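Local coordinates for putative exported protein (Bordetella parapertussis, PDB 3OCJ) that is of unknown function but has a class I methyltransferase fold, probably binds S-adenosylmethionine, and carries palmitic acid in the crystal, at residues 100-104 against 291-296; 185-191 against 216-222. All coordinates share one frame; numbering follows the deposited sequence.

Interaction 1 (100-104 against 291-296); sequences ATRER and DRARLF
F296 packs against one turn of helix 96-115, and the R104 side chain runs beside it, both pointing the same way. R104 CD sits over the middle of the ring, 3.6 Å from the F296 centroid and 8° off the normal, a CH-pi contact; the guanidinium beyond it, steeply inclined to the ring, is too far for more than a weak cation-pi attraction. T101 OG1 grips that guanidinium side-on, standing at its edge in plane and accepting from R104 NE at 3.0 Å and from NH2; F108 adds a cation-pi contact. The hydroxyl is brought there by chi1 -163°, which sets OG1 opposite the backbone N and also leaves it 3.4 Å from F296 CE2. T101 also touches the bound palmitic acid, and V75 of helix 68-76 packs on both T101 and R104. A100 CB closes the buried side, 3.7 Å from L295 CB and a little farther from F296 CB.

Segment 291-296 belongs to the hairpin connection between strands 286-289 and 298-302, the antiparallel pair that ends the seven-stranded sheet of the class I methyltransferase fold. A type I beta turn from D291 to R294 opens this connection, and the D291 carboxylate braces it: OD2 takes L295 N on its syn side, while F296 N reaches OD1 from above the carboxylate plane.

Toward solvent the contact is instead polar and bridged by water. E103, extended beyond CG, receives R292 N on OE1 (2.8 Å, 168°) from the syn side, and R292 CG packs against the same oxygen at 3.3 Å. E103 OE2 and D291 OD2 come within 4.5 Å of each other; a water donates to both and accepts from A293 N, which probably eases the repulsion.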
ATOM      1  N   ALA A 100       2.512   6.135   8.465  1.00 13.09           N
ATOM      2  CA  ALA A 100       1.340   6.595   7.723  1.00 10.48           C
ATOM      3  C   ALA A 100       0.515   5.439   7.140  1.00 11.48           C
ATOM      4  O   ALA A 100      -0.709   5.466   7.193  1.00 13.10           O
ATOM      5  CB  ALA A 100       1.751   7.561   6.638  1.00 13.30           C
ATOM      6  N   THR A 101       1.166   4.424   6.572  1.00 12.69           N
ATOM      7  CA  THR A 101       0.375   3.326   6.027  1.00 11.13           C
ATOM      8  C   THR A 101      -0.321   2.525   7.122  1.00 12.05           C
ATOM      9  O   THR A 101      -1.389   1.976   6.884  1.00 12.21           O
ATOM     10  CB  THR A 101       1.163   2.422   5.041  1.00 11.31           C
ATOM     11  OG1 THR A 101       0.232   1.649   4.277  1.00 12.47           O
ATOM     12  CG2 THR A 101       2.114   1.480   5.777  1.00 15.89           C
ATOM     13  N   ARG A 102       0.262   2.445   8.326  1.00 12.78           N
ATOM     14  CA  ARG A 102      -0.453   1.786   9.428  1.00 12.83           C
ATOM     15  C   ARG A 102      -1.650   2.604   9.891  1.00 11.86           C
ATOM     16  O   ARG A 102      -2.699   2.052  10.238  1.00 14.20           O
ATOM     17  CB  ARG A 102       0.457   1.464  10.620  1.00 14.17           C
ATOM     18  CG  ARG A 102       1.524   0.484  10.263  1.00 16.05           C
ATOM     19  CD  ARG A 102       2.007  -0.338  11.450  1.00 19.15           C
ATOM     20  NE  ARG A 102       3.118  -1.138  10.983  1.00 22.35           N
ATOM     21  CZ  ARG A 102       4.390  -0.808  11.153  1.00 15.78           C
ATOM     22  NH1 ARG A 102       4.710   0.283  11.845  1.00 18.93           N
ATOM     23  NH2 ARG A 102       5.337  -1.586  10.653  1.00 19.79           N
ATOM     24  N   GLU A 103      -1.501   3.930   9.907  1.00 11.81           N
ATOM     25  CA  GLU A 103      -2.637   4.795  10.215  1.00 12.52           C
ATOM     26  C   GLU A 103      -3.714   4.620   9.154  1.00 13.10           C
ATOM     27  O   GLU A 103      -4.894   4.498   9.473  1.00 12.59           O
ATOM     28  CB  GLU A 103      -2.208   6.256  10.272  1.00 12.45           C
ATOM     29  CG  GLU A 103      -1.335   6.635  11.453  1.00 13.92           C
ATOM     30  CD  GLU A 103      -0.918   8.080  11.363  1.00 14.54           C
ATOM     31  OE1 GLU A 103      -1.805   8.940  11.516  1.00 14.42           O
ATOM     32  OE2 GLU A 103       0.272   8.341  11.120  1.00 19.29           O
ATOM     33  N   ARG A 104      -3.297   4.612   7.891  1.00 12.40           N
ATOM     34  CA  ARG A 104      -4.208   4.411   6.771  1.00 12.36           C
ATOM     35  C   ARG A 104      -4.967   3.094   6.917  1.00 12.42           C
ATOM     36  O   ARG A 104      -6.172   3.055   6.731  1.00 11.85           O
ATOM     37  CB  ARG A 104      -3.426   4.448   5.463  1.00 10.81           C
ATOM     38  CG  ARG A 104      -4.257   4.085   4.228  1.00 10.84           C
ATOM     39  CD  ARG A 104      -3.393   3.442   3.107  1.00 11.12           C
ATOM     40  NE  ARG A 104      -2.661   2.271   3.609  1.00 11.14           N
ATOM     41  CZ  ARG A 104      -3.198   1.066   3.787  1.00 11.78           C
ATOM     42  NH1 ARG A 104      -4.469   0.832   3.492  1.00 13.81           N
ATOM     43  NH2 ARG A 104      -2.446   0.081   4.283  1.00 13.91           N
ATOM     44  N   ASP A 291      -4.142  10.683   7.615  1.00 10.07           N
ATOM     45  CA  ASP A 291      -3.210  10.324   8.672  1.00 10.19           C
ATOM     46  C   ASP A 291      -2.644  11.616   9.273  1.00 11.32           C
ATOM     47  O   ASP A 291      -2.810  12.709   8.714  1.00 11.36           O
ATOM     48  CB  ASP A 291      -2.084   9.456   8.098  1.00 11.31           C
ATOM     49  CG  ASP A 291      -1.329  10.159   6.976  1.00 10.58           C
ATOM     50  OD1 ASP A 291      -1.976  10.497   5.954  1.00 10.20           O
ATOM     51  OD2 ASP A 291      -0.106  10.375   7.103  1.00 11.60           O
ATOM     52  N   ARG A 292      -1.988  11.500  10.420  1.00 11.49           N
ATOM     53  CA  ARG A 292      -1.545  12.675  11.152  1.00 13.06           C
ATOM     54  C   ARG A 292      -0.689  13.623  10.314  1.00 12.04           C
ATOM     55  O   ARG A 292      -0.907  14.829  10.312  1.00 13.02           O
ATOM     56  CB  ARG A 292      -0.787  12.260  12.416  1.00 16.12           C
ATOM     57  CG  ARG A 292      -1.681  11.626  13.473  1.00 22.44           C
ATOM     58  CD  ARG A 292      -0.867  11.249  14.711  1.00 35.47           C
ATOM     59  NE  ARG A 292      -0.247  12.421  15.332  1.00 49.62           N
ATOM     60  CZ  ARG A 292       0.982  12.861  15.066  1.00 52.06           C
ATOM     61  NH1 ARG A 292       1.748  12.225  14.185  1.00 52.71           N
ATOM     62  NH2 ARG A 292       1.448  13.940  15.684  1.00 48.09           N
ATOM     63  N   ALA A 293       0.272  13.079   9.575  1.00 11.36           N
ATOM     64  CA  ALA A 293       1.171  13.930   8.806  1.00 11.21           C
ATOM     65  C   ALA A 293       0.685  14.210   7.375  1.00 10.93           C
ATOM     66  O   ALA A 293       1.330  14.958   6.644  1.00 10.64           O
ATOM     67  CB  ALA A 293       2.596  13.323   8.772  1.00 12.17           C
ATOM     68  N   ARG A 294      -0.427  13.592   6.993  1.00 10.01           N
ATOM     69  CA  ARG A 294      -1.052  13.719   5.660  1.00  9.02           C
ATOM     70  C   ARG A 294      -0.196  13.141   4.542  1.00 10.36           C
ATOM     71  O   ARG A 294      -0.257  13.607   3.403  1.00 11.97           O
ATOM     72  CB  ARG A 294      -1.440  15.170   5.322  1.00 11.28           C
ATOM     73  CG  ARG A 294      -2.590  15.785   6.159  1.00 11.85           C
ATOM     74  CD  ARG A 294      -2.089  16.410   7.439  1.00 12.62           C
ATOM     75  NE  ARG A 294      -3.142  17.235   8.055  1.00 13.08           N
ATOM     76  CZ  ARG A 294      -3.993  16.808   8.984  1.00 13.34           C
ATOM     77  NH1 ARG A 294      -3.946  15.565   9.431  1.00 12.42           N
ATOM     78  NH2 ARG A 294      -4.909  17.645   9.470  1.00 12.28           N
ATOM     79  N   LEU A 295       0.563  12.103   4.878  1.00  9.96           N
ATOM     80  CA  LEU A 295       1.383  11.376   3.905  1.00 10.15           C
ATOM     81  C   LEU A 295       0.587  10.372   3.076  1.00  9.75           C
ATOM     82  O   LEU A 295       0.973  10.055   1.946  1.00  9.63           O
ATOM     83  CB  LEU A 295       2.491  10.611   4.621  1.00 11.17           C
ATOM     84  CG  LEU A 295       3.242  11.405   5.697  1.00 16.99           C
ATOM     85  CD1 LEU A 295       4.279  10.532   6.409  1.00 19.79           C
ATOM     86  CD2 LEU A 295       3.894  12.662   5.140  1.00 14.35           C
ATOM     87  N   PHE A 296      -0.485   9.829   3.637  1.00  9.09           N
ATOM     88  CA  PHE A 296      -1.153   8.698   2.998  1.00 10.37           C
ATOM     89  C   PHE A 296      -2.641   8.710   3.339  1.00  8.94           C
ATOM     90  O   PHE A 296      -3.129   7.822   4.045  1.00  9.79           O
ATOM     91  CB  PHE A 296      -0.509   7.384   3.473  1.00  9.36           C
ATOM     92  CG  PHE A 296      -0.596   6.229   2.485  1.00  9.52           C
ATOM     93  CD1 PHE A 296      -1.443   6.246   1.378  1.00  9.98           C
ATOM     94  CD2 PHE A 296       0.214   5.118   2.690  1.00 10.98           C
ATOM     95  CE1 PHE A 296      -1.473   5.147   0.484  1.00 11.38           C
ATOM     96  CE2 PHE A 296       0.189   4.029   1.824  1.00 10.79           C
ATOM     97  CZ  PHE A 296      -0.648   4.048   0.713  1.00 10.67           C
TER
HETATM   98  O   HOH W   1       1.151  10.269   9.449  1.00 12.50           O

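Interaction 2 (185-191 against 216-222); sequences REGYDLL and ALKPGGA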
ATOM      1  N   ARG A 185     -19.681  -5.495 -13.622  1.00 19.29           N
ATOM      2  CA  ARG A 185     -20.745  -4.503 -13.703  1.00 20.94           C
ATOM      3  C   ARG A 185     -21.699  -4.626 -12.526  1.00 21.70           C
ATOM      4  O   ARG A 185     -22.403  -5.626 -12.398  1.00 21.04           O
ATOM      5  CB  ARG A 185     -21.528  -4.645 -15.011  1.00 28.46           C
ATOM      6  CG  ARG A 185     -20.860  -3.983 -16.201  1.00 43.99           C
ATOM      7  CD  ARG A 185     -19.812  -4.882 -16.818  1.00 57.83           C
ATOM      8  NE  ARG A 185     -18.851  -4.130 -17.623  1.00 64.04           N
ATOM      9  CZ  ARG A 185     -19.099  -3.666 -18.844  1.00 68.13           C
ATOM     10  NH1 ARG A 185     -18.161  -2.996 -19.501  1.00 67.84           N
ATOM     11  NH2 ARG A 185     -20.282  -3.868 -19.408  1.00 67.17           N
ATOM     12  N   GLU A 186     -21.706  -3.616 -11.661  1.00 19.52           N
ATOM     13  CA  GLU A 186     -22.634  -3.566 -10.533  1.00 19.11           C
ATOM     14  C   GLU A 186     -22.663  -4.874  -9.737  1.00 23.14           C
ATOM     15  O   GLU A 186     -23.730  -5.444  -9.486  1.00 24.58           O
ATOM     16  CB  GLU A 186     -24.043  -3.189 -11.013  1.00 21.42           C
ATOM     17  CG  GLU A 186     -24.114  -1.826 -11.692  1.00 23.14           C
ATOM     18  CD  GLU A 186     -25.539  -1.398 -12.018  1.00 29.30           C
ATOM     19  OE1 GLU A 186     -26.473  -2.195 -11.795  1.00 34.23           O
ATOM     20  OE2 GLU A 186     -25.725  -0.260 -12.497  1.00 28.77           O
ATOM     21  N   GLY A 187     -21.483  -5.342  -9.339  1.00 18.27           N
ATOM     22  CA  GLY A 187     -21.362  -6.568  -8.577  1.00 22.03           C
ATOM     23  C   GLY A 187     -21.128  -6.371  -7.091  1.00 18.89           C
ATOM     24  O   GLY A 187     -21.386  -7.277  -6.299  1.00 22.74           O
ATOM     25  N   TYR A 188     -20.645  -5.195  -6.697  1.00 15.60           N
ATOM     26  CA  TYR A 188     -20.208  -5.007  -5.314  1.00 16.37           C
ATOM     27  C   TYR A 188     -20.886  -3.829  -4.622  1.00 18.39           C
ATOM     28  O   TYR A 188     -21.105  -2.777  -5.227  1.00 17.78           O
ATOM     29  CB  TYR A 188     -18.683  -4.807  -5.238  1.00 17.18           C
ATOM     30  CG  TYR A 188     -17.894  -5.700  -6.165  1.00 15.18           C
ATOM     31  CD1 TYR A 188     -18.081  -7.078  -6.160  1.00 18.45           C
ATOM     32  CD2 TYR A 188     -16.948  -5.162  -7.032  1.00 17.92           C
ATOM     33  CE1 TYR A 188     -17.361  -7.896  -7.012  1.00 18.24           C
ATOM     34  CE2 TYR A 188     -16.221  -5.974  -7.883  1.00 20.09           C
ATOM     35  CZ  TYR A 188     -16.434  -7.330  -7.864  1.00 19.51           C
ATOM     36  OH  TYR A 188     -15.703  -8.131  -8.719  1.00 24.44           O
ATOM     37  N   ASP A 189     -21.165  -3.991  -3.334  1.00 15.93           N
ATOM     38  CA  ASP A 189     -21.681  -2.886  -2.532  1.00 16.34           C
ATOM     39  C   ASP A 189     -20.562  -1.980  -2.044  1.00 15.31           C
ATOM     40  O   ASP A 189     -20.744  -0.770  -1.866  1.00 15.87           O
ATOM     41  CB  ASP A 189     -22.448  -3.439  -1.338  1.00 16.42           C
ATOM     42  CG  ASP A 189     -23.666  -4.210  -1.760  1.00 19.24           C
ATOM     43  OD1 ASP A 189     -24.633  -3.569  -2.228  1.00 25.91           O
ATOM     44  OD2 ASP A 189     -23.647  -5.450  -1.652  1.00 20.78           O
ATOM     45  N   LEU A 190     -19.410  -2.589  -1.807  1.00 13.89           N
ATOM     46  CA  LEU A 190     -18.254  -1.907  -1.250  1.00 15.55           C
ATOM     47  C   LEU A 190     -17.018  -2.427  -1.960  1.00 13.32           C
ATOM     48  O   LEU A 190     -16.904  -3.632  -2.201  1.00 15.20           O
ATOM     49  CB  LEU A 190     -18.136  -2.230   0.237  1.00 18.68           C
ATOM     50  CG  LEU A 190     -18.568  -1.200   1.271  1.00 34.70           C
ATOM     51  CD1 LEU A 190     -18.488  -1.831   2.652  1.00 24.43           C
ATOM     52  CD2 LEU A 190     -17.672   0.028   1.182  1.00 27.16           C
ATOM     53  N   LEU A 191     -16.096  -1.539  -2.310  1.00 11.44           N
ATOM     54  CA  LEU A 191     -14.846  -1.961  -2.944  1.00 12.03           C
ATOM     55  C   LEU A 191     -13.714  -1.214  -2.264  1.00 12.60           C
ATOM     56  O   LEU A 191     -13.784   0.004  -2.085  1.00 13.59           O
ATOM     57  CB  LEU A 191     -14.864  -1.672  -4.455  1.00 14.93           C
ATOM     58  CG  LEU A 191     -13.696  -2.257  -5.271  1.00 17.16           C
ATOM     59  CD1 LEU A 191     -14.074  -2.543  -6.728  1.00 19.19           C
ATOM     60  CD2 LEU A 191     -12.448  -1.372  -5.214  1.00 16.24           C
ATOM     61  N   ALA A 216     -17.957  -1.201 -11.367  1.00 14.81           N
ATOM     62  CA  ALA A 216     -18.103  -2.442 -10.610  1.00 17.00           C
ATOM     63  C   ALA A 216     -19.031  -2.298  -9.400  1.00 17.87           C
ATOM     64  O   ALA A 216     -19.558  -3.291  -8.899  1.00 16.55           O
ATOM     65  CB  ALA A 216     -16.735  -2.966 -10.173  1.00 16.14           C
ATOM     66  N   LEU A 217     -19.242  -1.074  -8.933  1.00 16.00           N
ATOM     67  CA  LEU A 217     -20.102  -0.853  -7.766  1.00 14.47           C
ATOM     68  C   LEU A 217     -21.578  -0.846  -8.139  1.00 17.88           C
ATOM     69  O   LEU A 217     -21.960  -0.404  -9.221  1.00 19.65           O
ATOM     70  CB  LEU A 217     -19.739   0.459  -7.067  1.00 15.86           C
ATOM     71  CG  LEU A 217     -18.440   0.393  -6.267  1.00 14.33           C
ATOM     72  CD1 LEU A 217     -17.959   1.798  -5.910  1.00 15.61           C
ATOM     73  CD2 LEU A 217     -18.621  -0.446  -5.010  1.00 17.56           C
ATOM     74  N   LYS A 218     -22.403  -1.361  -7.240  1.00 18.69           N
ATOM     75  CA  LYS A 218     -23.841  -1.174  -7.347  1.00 19.45           C
ATOM     76  C   LYS A 218     -24.138   0.290  -7.073  1.00 19.96           C
ATOM     77  O   LYS A 218     -23.395   0.940  -6.336  1.00 18.36           O
ATOM     78  CB  LYS A 218     -24.557  -2.046  -6.322  1.00 23.30           C
ATOM     79  CG  LYS A 218     -24.363  -3.541  -6.537  1.00 25.29           C
ATOM     80  CD  LYS A 218     -25.152  -4.334  -5.505  1.00 38.54           C
ATOM     81  CE  LYS A 218     -25.375  -5.768  -5.957  1.00 50.08           C
ATOM     82  NZ  LYS A 218     -24.099  -6.523  -6.089  1.00 57.41           N
ATOM     83  N   PRO A 219     -25.221   0.821  -7.664  1.00 19.46           N
ATOM     84  CA  PRO A 219     -25.627   2.193  -7.352  1.00 20.43           C
ATOM     85  C   PRO A 219     -25.817   2.338  -5.846  1.00 19.44           C
ATOM     86  O   PRO A 219     -26.401   1.442  -5.227  1.00 21.37           O
ATOM     87  CB  PRO A 219     -26.969   2.335  -8.078  1.00 23.33           C
ATOM     88  CG  PRO A 219     -26.883   1.360  -9.211  1.00 24.99           C
ATOM     89  CD  PRO A 219     -26.078   0.199  -8.691  1.00 22.85           C
ATOM     90  N   GLY A 220     -25.322   3.431  -5.271  1.00 19.04           N
ATOM     91  CA  GLY A 220     -25.354   3.633  -3.832  1.00 17.99           C
ATOM     92  C   GLY A 220     -24.162   3.030  -3.105  1.00 16.36           C
ATOM     93  O   GLY A 220     -24.008   3.214  -1.902  1.00 20.04           O
ATOM     94  N   GLY A 221     -23.310   2.314  -3.831  1.00 16.73           N
ATOM     95  CA  GLY A 221     -22.134   1.693  -3.236  1.00 17.13           C
ATOM     96  C   GLY A 221     -21.018   2.679  -2.921  1.00 14.20           C
ATOM     97  O   GLY A 221     -21.131   3.878  -3.179  1.00 17.39           O
ATOM     98  N   ALA A 222     -19.940   2.175  -2.328  1.00 12.45           N
ATOM     99  CA  ALA A 222     -18.827   3.038  -1.958  1.00 13.57           C
ATOM    100  C   ALA A 222     -17.481   2.407  -2.248  1.00 12.94           C
ATOM    101  O   ALA A 222     -17.326   1.183  -2.183  1.00 14.29           O
ATOM    102  CB  ALA A 222     -18.907   3.413  -0.469  1.00 16.36           C
TER
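Y188 and L217 form a parallel beta bridge, and L190 with A222 a second one, where neighbouring strands of the Rossmann-like methyltransferase sheet begin; helix 203-216 makes the crossover between them. A216 O, at the end of that helix, accepts from both G187 N (2.8 Å) and Y188 N, the latter in the carbonyl plane. K218 N donates to Y188 O, nearly straight at 171°. Beyond the type II turn from K218 to G221, A222 N binds D189 O and A222 O accepts L191 N at 3.0 Å. G221 CA lies only 3.1 Å from D189 O, closeness helped by the lack of a side chain.

On the face of Y188 and L217, A216 CB lies against the Y188 ring, and L217 CD2 reaches L191 CB at 4.0 Å; on the other, L190 CD2 meets A222 CB. D189 OD2 is hydrogen-bonded to V121 N of strand 121-124, and the E186 side chain crosses the P219 ring at about a right angle.

K218 leaves the ladder and runs back across segment 185-191. Its CB lies 3.7 Å from Y188 O, and CG is equally near Y188 O and E186 O. CD meets D189 OD1 at 3.4 Å, with CE again beside E186 O. There the K218 chain bends, chi4 64°, and NZ comes to stand 2.8 Å from G187 O.

How the interactions relate
From the N terminus the chain passes through the helical region into helix 96-115, which carries 100-104, and then enters the sheet through strand 121-124. Strand 188-192 follows two further strands, and interaction 2 closes a short loop, its segments only 25 residues apart at their closest ends, when helix 203-216 returns the chain beside it. Interaction 1 closes only much later, 187 residues after its first segment, so the short loop lies wholly within the long one and the two do not cross. The centres of interactions 1 and 2 are about 26 Å apart, and they do not touch. Interaction 2 joins adjacent parallel strands, whereas interaction 1 ties a helix preceding the sheet to the connection between its last two strands.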